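N-acetylmuramoyl-L-alanine amidase (Mycobacteroides abscessus, PDB 7AGL) probably cleaves, with the help of a zinc ion, the amide bond between N-acetylmuramic acid and the L-alanine of the stem peptide in peptidoglycan. Local coordinates at residues H115-N120 and D143-A148; F54-V59 and G78-L83; E92-Y97 and H175-V180. All blocks are in the same frame, centred on the assembly; numbering follows the deposited sequence.

The three interactions lie around one mixed sheet of a single-chain zinc amidase domain. Interaction 2 comes first along the chain and is complete before the others start. Interaction 3 then opens at 92-97 and closes at 175-180, and both segments of interaction 1 fall between them. Interactions 1 and 3 have centres about 20 Å apart but touch through neighbouring strands 118-122 and 177-184, where N120 N lies 2.8 Å from L179 O, a probable hydrogen bond. Both pack helices on the sheet. Interaction 2 touches neither and packs a loop on helix 51-68, which carries the zinc ligand E51. Its centre is about 22 Å from that of interaction 1, across the chain's centre, and 17 Å from that of interaction 3.

Interaction 1: residues H115-N120 and D143-A148; sequences HGFHVN and DSLQAA
F117 lays one face of its ring against L145 of helix 132-147. The contact belongs to a beta-alpha-beta unit in which this helix connects the parallel strands 118-122 and 161-164. F117 is the residue just before the first of these strands. Its CG sits between the backbone N and the carbonyl carbon (chi1 72°), and this turns the ring toward the helix. L145 CB stands over the ring in a CH-pi contact, 3.8 Å from the F117 centroid and 16° off the ring normal. The foot of L145 is therefore above the CZ and CE2 side of the ring. The L145 side chain then runs back across the same face, and its CD1 comes 3.6 Å from F117 CD1. The far end of the ring also reaches the backbone of the next residue: F117 CZ is 3.9 Å from Q146 N, in an oblique approach. Q146 CB adds an apolar touch at 4.2 Å from F117 CZ, at the exposed margin of the contact. The F117 backbone is held by hydrogen bonds to T151 and A153, in the loop that follows the helix. Two residues further on, V119 again points to the helix, where it also packs on A138 and M141. L145 reaches beyond this pair to V180 of strand 177-184 and A206 of helix 197-215, so it is a buried apolar junction between two helices and the sheet. One methyl, L145 CD1, touches both F117 and V119: besides lying against the phenyl ring it is 3.9 Å from V119 CG2.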
loop_
_atom_site.group_PDB
_atom_site.type_symbol
_atom_site.label_atom_id
_atom_site.label_comp_id
_atom_site.label_asym_id
_atom_site.label_seq_id
_atom_site.Cartn_x
_atom_site.Cartn_y
_atom_site.Cartn_z
ATOM N N HIS A 115 -10.978 -13.330 2.170
ATOM C CA HIS A 115 -10.014 -13.086 1.107
ATOM C C HIS A 115 -10.409 -11.844 0.325
ATOM O O HIS A 115 -11.533 -11.360 0.415
ATOM C CB HIS A 115 -9.882 -14.304 0.172
ATOM C CG HIS A 115 -11.154 -14.668 -0.531
ATOM N ND1 HIS A 115 -11.396 -14.360 -1.852
ATOM C CD2 HIS A 115 -12.255 -15.321 -0.090
ATOM C CE1 HIS A 115 -12.588 -14.816 -2.200
ATOM N NE2 HIS A 115 -13.134 -15.397 -1.147
ATOM N N GLY A 116 -9.475 -11.366 -0.485
ATOM C CA GLY A 116 -9.699 -10.231 -1.356
ATOM C C GLY A 116 -8.988 -8.990 -0.844
ATOM O O GLY A 116 -8.335 -9.001 0.204
ATOM N N PHE A 117 -9.152 -7.899 -1.604
ATOM C CA PHE A 117 -8.401 -6.660 -1.378
ATOM C C PHE A 117 -9.236 -5.596 -0.661
ATOM O O PHE A 117 -10.463 -5.557 -0.770
ATOM C CB PHE A 117 -7.904 -6.084 -2.717
ATOM C CG PHE A 117 -9.009 -5.487 -3.577
ATOM C CD1 PHE A 117 -9.443 -4.179 -3.372
ATOM C CD2 PHE A 117 -9.628 -6.241 -4.585
ATOM C CE1 PHE A 117 -10.483 -3.630 -4.134
ATOM C CE2 PHE A 117 -10.657 -5.696 -5.361
ATOM C CZ PHE A 117 -11.079 -4.379 -5.139
ATOM N N HIS A 118 -8.550 -4.673 0.026
ATOM C CA HIS A 118 -9.252 -3.447 0.400
ATOM C C HIS A 118 -8.327 -2.244 0.286
ATOM O O HIS A 118 -7.130 -2.324 0.587
ATOM C CB HIS A 118 -9.938 -3.534 1.802
ATOM C CG HIS A 118 -9.028 -3.758 2.976
ATOM N ND1 HIS A 118 -8.444 -4.976 3.250
ATOM C CD2 HIS A 118 -8.715 -2.950 4.020
ATOM C CE1 HIS A 118 -7.754 -4.892 4.375
ATOM N NE2 HIS A 118 -7.909 -3.677 4.869
ATOM N N VAL A 119 -8.905 -1.142 -0.190
ATOM C CA VAL A 119 -8.211 0.113 -0.441
ATOM C C VAL A 119 -8.498 1.029 0.741
ATOM O O VAL A 119 -9.645 1.450 0.946
ATOM C CB VAL A 119 -8.675 0.749 -1.760
ATOM C CG1 VAL A 119 -7.941 2.084 -2.003
ATOM C CG2 VAL A 119 -8.476 -0.232 -2.941
ATOM N N ASN A 120 -7.458 1.313 1.532
ATOM C CA ASN A 120 -7.571 2.155 2.711
ATOM C C ASN A 120 -7.253 3.596 2.348
ATOM O O ASN A 120 -6.323 3.861 1.578
ATOM C CB ASN A 120 -6.602 1.692 3.808
ATOM C CG ASN A 120 -6.869 0.268 4.244
ATOM O OD1 ASN A 120 -7.639 0.037 5.175
ATOM N ND2 ASN A 120 -6.276 -0.701 3.537
ATOM N N ASP A 143 -12.149 0.326 -8.162
ATOM C CA ASP A 143 -12.785 -0.042 -9.428
ATOM C C ASP A 143 -11.830 -0.789 -10.352
ATOM O O ASP A 143 -12.217 -1.772 -10.992
ATOM C CB ASP A 143 -13.303 1.207 -10.136
ATOM C CG ASP A 143 -14.520 1.800 -9.467
ATOM O OD1 ASP A 143 -15.109 1.140 -8.592
ATOM O OD2 ASP A 143 -14.884 2.944 -9.822
ATOM N N SER A 144 -10.587 -0.315 -10.457
ATOM C CA SER A 144 -9.616 -0.932 -11.356
ATOM C C SER A 144 -9.202 -2.317 -10.868
ATOM O O SER A 144 -9.041 -3.243 -11.675
ATOM C CB SER A 144 -8.379 -0.033 -11.491
ATOM O OG SER A 144 -8.664 1.170 -12.197
ATOM N N LEU A 145 -9.008 -2.471 -9.553
ATOM C CA LEU A 145 -8.653 -3.784 -9.011
ATOM C C LEU A 145 -9.764 -4.791 -9.265
ATOM O O LEU A 145 -9.504 -5.927 -9.689
ATOM C CB LEU A 145 -8.358 -3.684 -7.511
ATOM C CG LEU A 145 -7.130 -2.860 -7.116
ATOM C CD1 LEU A 145 -6.989 -2.748 -5.591
ATOM C CD2 LEU A 145 -5.850 -3.450 -7.710
ATOM N N GLN A 146 -11.013 -4.394 -9.022
ATOM C CA GLN A 146 -12.120 -5.321 -9.231
ATOM C C GLN A 146 -12.330 -5.608 -10.713
ATOM O O GLN A 146 -12.653 -6.742 -11.090
ATOM C CB GLN A 146 -13.399 -4.774 -8.596
ATOM C CG GLN A 146 -14.570 -5.737 -8.739
ATOM C CD GLN A 146 -15.727 -5.387 -7.826
ATOM O OE1 GLN A 146 -15.930 -4.224 -7.479
ATOM N NE2 GLN A 146 -16.482 -6.401 -7.418
ATOM N N ALA A 147 -12.149 -4.597 -11.569
ATOM C CA ALA A 147 -12.287 -4.816 -13.006
ATOM C C ALA A 147 -11.225 -5.777 -13.527
ATOM O O ALA A 147 -11.477 -6.504 -14.497
ATOM C CB ALA A 147 -12.220 -3.482 -13.749
ATOM N N ALA A 148 -10.045 -5.803 -12.892
ATOM C CA ALA A 148 -8.970 -6.738 -13.211
ATOM C C ALA A 148 -9.262 -8.165 -12.751
ATOM O O ALA A 148 -8.442 -9.058 -13.009
ATOM C CB ALA A 148 -7.650 -6.252 -12.593
#

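Interaction 2: residues F54-V59 and G78-L83; sequences FTWNTV and GDDNKL
W56, near the start of helix 51-68, spreads its indole beside the loop that leaves strand 72-75, and D79 and D80 of that loop pass over one face of it. The CG of W56 is anti to its backbone N (chi1 173°), which sends the ring outward from the helix to the loop. D80 CB makes a CH-pi contact, 3.7 Å from the centroid of the five-membered ring of W56 and 20° off the normal. Its nearest ring atom is W56 CD1, at 3.5 Å from D80 CB. The D80 carboxylate is nearly parallel to the indole, with the planes 13° apart. At the other end of the ring, W56 CH2 meets the G78-D79 peptide obliquely, 3.4 Å from G78 C. This is helix-to-loop packing at the surface, close to the start of the helix that supplies the zinc ligand E51. The loop is shaped by an Asx turn: D79 OD1 accepts from N81 N at 2.8 Å. K82 N also bonds to D79 OD1, from the same face of the carboxylate, at 2.8 Å. These two bonds curl the chain just past the indole. D80 is anchored by residues outside the contact. Its OD1 takes a hydrogen bond from H52 ND1 and a salt bridge with R77, and its OD2 is bonded to T53 OG1. Charge from R77 probably stabilises the ionised carboxylate. Further down the W56 side chain, CB is 4.0 Å from D80 OD1, and W56 also packs on P14 of strand 9-14.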
loop_
_atom_site.group_PDB
_atom_site.type_symbol
_atom_site.label_atom_id
_atom_site.label_comp_id
_atom_site.label_asym_id
_atom_site.label_seq_id
_atom_site.Cartn_x
_atom_site.Cartn_y
_atom_site.Cartn_z
ATOM N N PHE A 54 6.563 -9.991 0.237
ATOM C CA PHE A 54 5.509 -9.849 -0.758
ATOM C C PHE A 54 5.385 -8.405 -1.230
ATOM O O PHE A 54 5.266 -8.139 -2.438
ATOM C CB PHE A 54 4.165 -10.327 -0.187
ATOM C CG PHE A 54 2.985 -9.871 -1.010
ATOM C CD1 PHE A 54 2.679 -10.504 -2.228
ATOM C CD2 PHE A 54 2.190 -8.792 -0.589
ATOM C CE1 PHE A 54 1.625 -10.077 -2.998
ATOM C CE2 PHE A 54 1.134 -8.360 -1.368
ATOM C CZ PHE A 54 0.833 -9.005 -2.560
ATOM N N THR A 55 5.387 -7.451 -0.291
ATOM C CA THR A 55 5.169 -6.061 -0.690
ATOM C C THR A 55 6.376 -5.548 -1.472
ATOM O O THR A 55 6.223 -4.852 -2.480
ATOM C CB THR A 55 4.882 -5.161 0.532
ATOM O OG1 THR A 55 6.036 -5.105 1.391
ATOM C CG2 THR A 55 3.670 -5.664 1.343
ATOM N N TRP A 56 7.578 -5.926 -1.040
ATOM C CA TRP A 56 8.792 -5.553 -1.762
ATOM C C TRP A 56 8.743 -6.031 -3.214
ATOM O O TRP A 56 8.915 -5.243 -4.152
ATOM C CB TRP A 56 9.999 -6.154 -1.034
ATOM C CG TRP A 56 11.311 -6.008 -1.743
ATOM C CD1 TRP A 56 12.076 -7.009 -2.289
ATOM C CD2 TRP A 56 12.044 -4.793 -1.938
ATOM N NE1 TRP A 56 13.244 -6.482 -2.810
ATOM C CE2 TRP A 56 13.234 -5.123 -2.619
ATOM C CE3 TRP A 56 11.803 -3.454 -1.607
ATOM C CZ2 TRP A 56 14.181 -4.159 -2.972
ATOM C CZ3 TRP A 56 12.715 -2.509 -1.980
ATOM C CH2 TRP A 56 13.909 -2.858 -2.635
ATOM N N ASN A 57 8.503 -7.322 -3.416
ATOM C CA ASN A 57 8.545 -7.868 -4.766
ATOM C C ASN A 57 7.407 -7.326 -5.617
ATOM O O ASN A 57 7.596 -7.069 -6.809
ATOM C CB ASN A 57 8.538 -9.386 -4.693
ATOM C CG ASN A 57 9.936 -9.927 -4.406
ATOM O OD1 ASN A 57 10.204 -10.437 -3.336
ATOM N ND2 ASN A 57 10.841 -9.760 -5.360
ATOM N N THR A 58 6.222 -7.130 -5.031
ATOM C CA THR A 58 5.141 -6.564 -5.830
ATOM C C THR A 58 5.436 -5.122 -6.218
ATOM O O THR A 58 5.177 -4.725 -7.360
ATOM C CB THR A 58 3.822 -6.686 -5.080
ATOM O OG1 THR A 58 3.611 -8.075 -4.792
ATOM C CG2 THR A 58 2.663 -6.169 -5.952
ATOM N N VAL A 59 5.989 -4.326 -5.292
ATOM C CA VAL A 59 6.348 -2.946 -5.621
ATOM C C VAL A 59 7.406 -2.907 -6.724
ATOM O O VAL A 59 7.351 -2.050 -7.611
ATOM C CB VAL A 59 6.796 -2.186 -4.358
ATOM C CG1 VAL A 59 7.589 -0.926 -4.733
ATOM C CG2 VAL A 59 5.532 -1.835 -3.525
ATOM N N GLY A 78 14.919 0.494 0.193
ATOM C CA GLY A 78 15.875 0.045 -0.798
ATOM C C GLY A 78 16.271 -1.415 -0.700
ATOM O O GLY A 78 17.124 -1.873 -1.467
ATOM N N ASP A 79 15.666 -2.165 0.213
ATOM C CA ASP A 79 16.028 -3.567 0.354
ATOM C C ASP A 79 14.917 -4.305 1.078
ATOM O O ASP A 79 13.989 -3.702 1.626
ATOM C CB ASP A 79 17.348 -3.736 1.107
ATOM C CG ASP A 79 17.246 -3.312 2.562
ATOM O OD1 ASP A 79 16.559 -4.017 3.341
ATOM O OD2 ASP A 79 17.850 -2.273 2.908
ATOM N N ASP A 80 15.054 -5.626 1.107
ATOM C CA ASP A 80 14.170 -6.491 1.878
ATOM C C ASP A 80 14.953 -7.333 2.880
ATOM O O ASP A 80 14.632 -8.509 3.114
ATOM C CB ASP A 80 13.349 -7.386 0.958
ATOM C CG ASP A 80 12.225 -8.092 1.689
ATOM O OD1 ASP A 80 11.528 -7.400 2.463
ATOM O OD2 ASP A 80 12.068 -9.324 1.497
ATOM N N ASN A 81 15.973 -6.759 3.513
ATOM C CA ASN A 81 16.661 -7.538 4.536
ATOM C C ASN A 81 17.254 -6.721 5.678
ATOM O O ASN A 81 17.878 -7.322 6.554
ATOM C CB ASN A 81 17.751 -8.418 3.888
ATOM C CG ASN A 81 18.888 -7.612 3.313
ATOM O OD1 ASN A 81 19.852 -7.291 4.011
ATOM N ND2 ASN A 81 18.800 -7.305 2.031
ATOM N N LYS A 82 17.068 -5.397 5.728
ATOM C CA LYS A 82 17.585 -4.564 6.811
ATOM C C LYS A 82 16.472 -3.675 7.354
ATOM O O LYS A 82 15.384 -3.561 6.767
ATOM C CB LYS A 82 18.739 -3.671 6.345
ATOM C CG LYS A 82 20.012 -4.420 5.949
ATOM C CD LYS A 82 20.579 -5.232 7.100
ATOM C CE LYS A 82 21.832 -5.977 6.639
ATOM N NZ LYS A 82 22.490 -6.738 7.727
ATOM N N LEU A 83 16.766 -3.030 8.488
ATOM C CA LEU A 83 15.864 -2.010 9.021
ATOM C C LEU A 83 15.543 -0.987 7.934
ATOM O O LEU A 83 16.434 -0.554 7.196
ATOM C CB LEU A 83 16.523 -1.327 10.228
ATOM C CG LEU A 83 15.627 -0.476 11.134
ATOM C CD1 LEU A 83 14.748 -1.364 12.004
ATOM C CD2 LEU A 83 16.491 0.424 12.001
#

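Interaction 3: residues E92-Y97 and H175-V180; sequences EIENSY and HPKVLV
A salt bridge and a weaker amide-imidazole contact tie the end of helix 87-96 to the start of strand 177-184, a middle strand of the sheet, and to the loop just before it. The salt bridge is between E94 and K177, both buried. K177 NZ donates to E94 OE1 at 2.7 Å and uses the syn lone pair, on the side of the other oxygen. The lysine chain is extended along its whole length, with CG anti to the backbone N (chi1 178°). It meets the glutamate side chain at about a right angle. A water joins the pair a second time. It bridges E94 OE2 and K177 NZ, and its oxygen is 3.0 Å from K177 NZ. The ammonium also bonds to the carbonyl of G169, so the buried ammonium is met by the carboxylate, the water and a carbonyl. The acidic partner would probably favour the protonated lysine. N95 and H175 meet nearer the surface. H175 ND1 gives a weak hydrogen bond to N95 OD1 at 3.3 Å, with an N-H...O angle of 152°. The oxygen lies at the edge of the imidazole, in its plane, while the amide is turned 50° from the ring. The stronger partner of N95 OD1 is the backbone N of Q174, and N95 ND2 bonds to the carbonyl of L172. The asparagine thus grips the chain just ahead of the strand. A second water lies 3.1 Å from N95 OD1 and also reaches H175 O. Around these pairs, E94 packs on V11 and D13 of strand 9-14 and, like K177, on V102 of strand 101-108. Strand 177-184 runs between strands 101-108 and 118-122, and its residue V178 packs on F137 and A138 of helix 132-147.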
loop_
_atom_site.group_PDB
_atom_site.type_symbol
_atom_site.label_atom_id
_atom_site.label_comp_id
_atom_site.label_asym_id
_atom_site.label_seq_id
_atom_site.Cartn_x
_atom_site.Cartn_y
_atom_site.Cartn_z
ATOM N N GLU A 92 7.220 11.302 5.059
ATOM C CA GLU A 92 8.078 12.445 4.753
ATOM C C GLU A 92 8.809 12.227 3.435
ATOM O O GLU A 92 8.888 13.137 2.596
ATOM C CB GLU A 92 9.076 12.694 5.891
ATOM C CG GLU A 92 10.195 13.698 5.524
ATOM C CD GLU A 92 11.301 13.857 6.585
ATOM O OE1 GLU A 92 11.329 13.110 7.586
ATOM O OE2 GLU A 92 12.147 14.759 6.413
ATOM N N ILE A 93 9.359 11.024 3.238
ATOM C CA ILE A 93 10.053 10.711 1.990
ATOM C C ILE A 93 9.095 10.842 0.813
ATOM O O ILE A 93 9.415 11.463 -0.206
ATOM C CB ILE A 93 10.679 9.302 2.052
ATOM C CG1 ILE A 93 11.866 9.250 3.038
ATOM C CG2 ILE A 93 11.103 8.852 0.653
ATOM C CD1 ILE A 93 12.194 7.827 3.457
ATOM N N GLU A 94 7.888 10.273 0.943
ATOM C CA GLU A 94 6.895 10.398 -0.123
ATOM C C GLU A 94 6.622 11.857 -0.448
ATOM O O GLU A 94 6.632 12.258 -1.620
ATOM C CB GLU A 94 5.600 9.690 0.284
ATOM C CG GLU A 94 5.745 8.188 0.366
ATOM C CD GLU A 94 4.697 7.534 1.257
ATOM O OE1 GLU A 94 3.820 8.252 1.797
ATOM O OE2 GLU A 94 4.756 6.296 1.417
ATOM N N ASN A 95 6.357 12.665 0.581
ATOM C CA ASN A 95 5.997 14.060 0.347
ATOM C C ASN A 95 7.138 14.827 -0.312
ATOM O O ASN A 95 6.888 15.747 -1.101
ATOM C CB ASN A 95 5.586 14.718 1.668
ATOM C CG ASN A 95 4.259 14.197 2.181
ATOM O OD1 ASN A 95 3.392 13.776 1.398
ATOM N ND2 ASN A 95 4.088 14.210 3.502
ATOM N N SER A 96 8.389 14.436 -0.046
ATOM C CA SER A 96 9.540 15.168 -0.569
ATOM C C SER A 96 9.650 15.102 -2.090
ATOM O O SER A 96 10.357 15.922 -2.681
ATOM C CB SER A 96 10.837 14.644 0.068
ATOM O OG SER A 96 11.273 13.425 -0.525
ATOM N N TYR A 97 8.959 14.173 -2.741
ATOM C CA TYR A 97 9.024 14.056 -4.196
ATOM C C TYR A 97 7.950 14.869 -4.920
ATOM O O TYR A 97 7.882 14.808 -6.152
ATOM C CB TYR A 97 8.916 12.586 -4.614
ATOM C CG TYR A 97 10.159 11.774 -4.329
ATOM C CD1 TYR A 97 11.274 11.873 -5.160
ATOM C CD2 TYR A 97 10.224 10.904 -3.238
ATOM C CE1 TYR A 97 12.427 11.143 -4.909
ATOM C CE2 TYR A 97 11.368 10.148 -2.993
ATOM C CZ TYR A 97 12.467 10.277 -3.832
ATOM O OH TYR A 97 13.619 9.542 -3.598
ATOM N N HIS A 175 -0.249 14.529 -0.497
ATOM C CA HIS A 175 -0.563 14.270 -1.895
ATOM C C HIS A 175 -1.519 13.090 -1.933
ATOM O O HIS A 175 -1.635 12.359 -0.945
ATOM C CB HIS A 175 0.716 13.978 -2.695
ATOM C CG HIS A 175 1.718 15.081 -2.584
ATOM N ND1 HIS A 175 2.641 15.146 -1.561
ATOM C CD2 HIS A 175 1.857 16.227 -3.292
ATOM C CE1 HIS A 175 3.346 16.260 -1.676
ATOM N NE2 HIS A 175 2.895 16.928 -2.722
ATOM N N PRO A 176 -2.234 12.888 -3.044
ATOM C CA PRO A 176 -3.202 11.783 -3.080
ATOM C C PRO A 176 -2.512 10.450 -2.826
ATOM O O PRO A 176 -1.483 10.124 -3.436
ATOM C CB PRO A 176 -3.790 11.868 -4.495
ATOM C CG PRO A 176 -3.596 13.291 -4.895
ATOM C CD PRO A 176 -2.264 13.665 -4.299
ATOM N N LYS A 177 -3.076 9.676 -1.905
ATOM C CA LYS A 177 -2.413 8.460 -1.457
ATOM C C LYS A 177 -3.460 7.421 -1.085
ATOM O O LYS A 177 -4.500 7.753 -0.521
ATOM C CB LYS A 177 -1.490 8.743 -0.253
ATOM C CG LYS A 177 -0.807 7.474 0.298
ATOM C CD LYS A 177 0.111 7.786 1.468
ATOM C CE LYS A 177 0.799 6.523 1.946
ATOM N NZ LYS A 177 1.859 6.841 2.976
ATOM N N VAL A 178 -3.175 6.158 -1.405
ATOM C CA VAL A 178 -3.983 5.046 -0.931
ATOM C C VAL A 178 -3.044 3.973 -0.409
ATOM O O VAL A 178 -1.872 3.895 -0.803
ATOM C CB VAL A 178 -4.923 4.478 -2.034
ATOM C CG1 VAL A 178 -5.944 5.532 -2.455
ATOM C CG2 VAL A 178 -4.117 3.979 -3.237
ATOM N N LEU A 179 -3.553 3.173 0.525
ATOM C CA LEU A 179 -2.835 2.012 1.052
ATOM C C LEU A 179 -3.664 0.809 0.645
ATOM O O LEU A 179 -4.784 0.628 1.145
ATOM C CB LEU A 179 -2.661 2.090 2.573
ATOM C CG LEU A 179 -1.791 1.015 3.253
ATOM C CD1 LEU A 179 -1.404 1.480 4.668
ATOM C CD2 LEU A 179 -2.445 -0.379 3.325
ATOM N N VAL A 180 -3.122 -0.003 -0.262
ATOM C CA VAL A 180 -3.849 -1.154 -0.787
ATOM C C VAL A 180 -3.391 -2.384 -0.025
ATOM O O VAL A 180 -2.224 -2.769 -0.113
ATOM C CB VAL A 180 -3.623 -1.334 -2.296
ATOM C CG1 VAL A 180 -4.471 -2.499 -2.814
ATOM C CG2 VAL A 180 -3.992 -0.045 -3.046
HETATM O O HOH W 1 4.217 5.160 3.599
HETATM O O HOH W 2 1.305 11.963 -0.064
#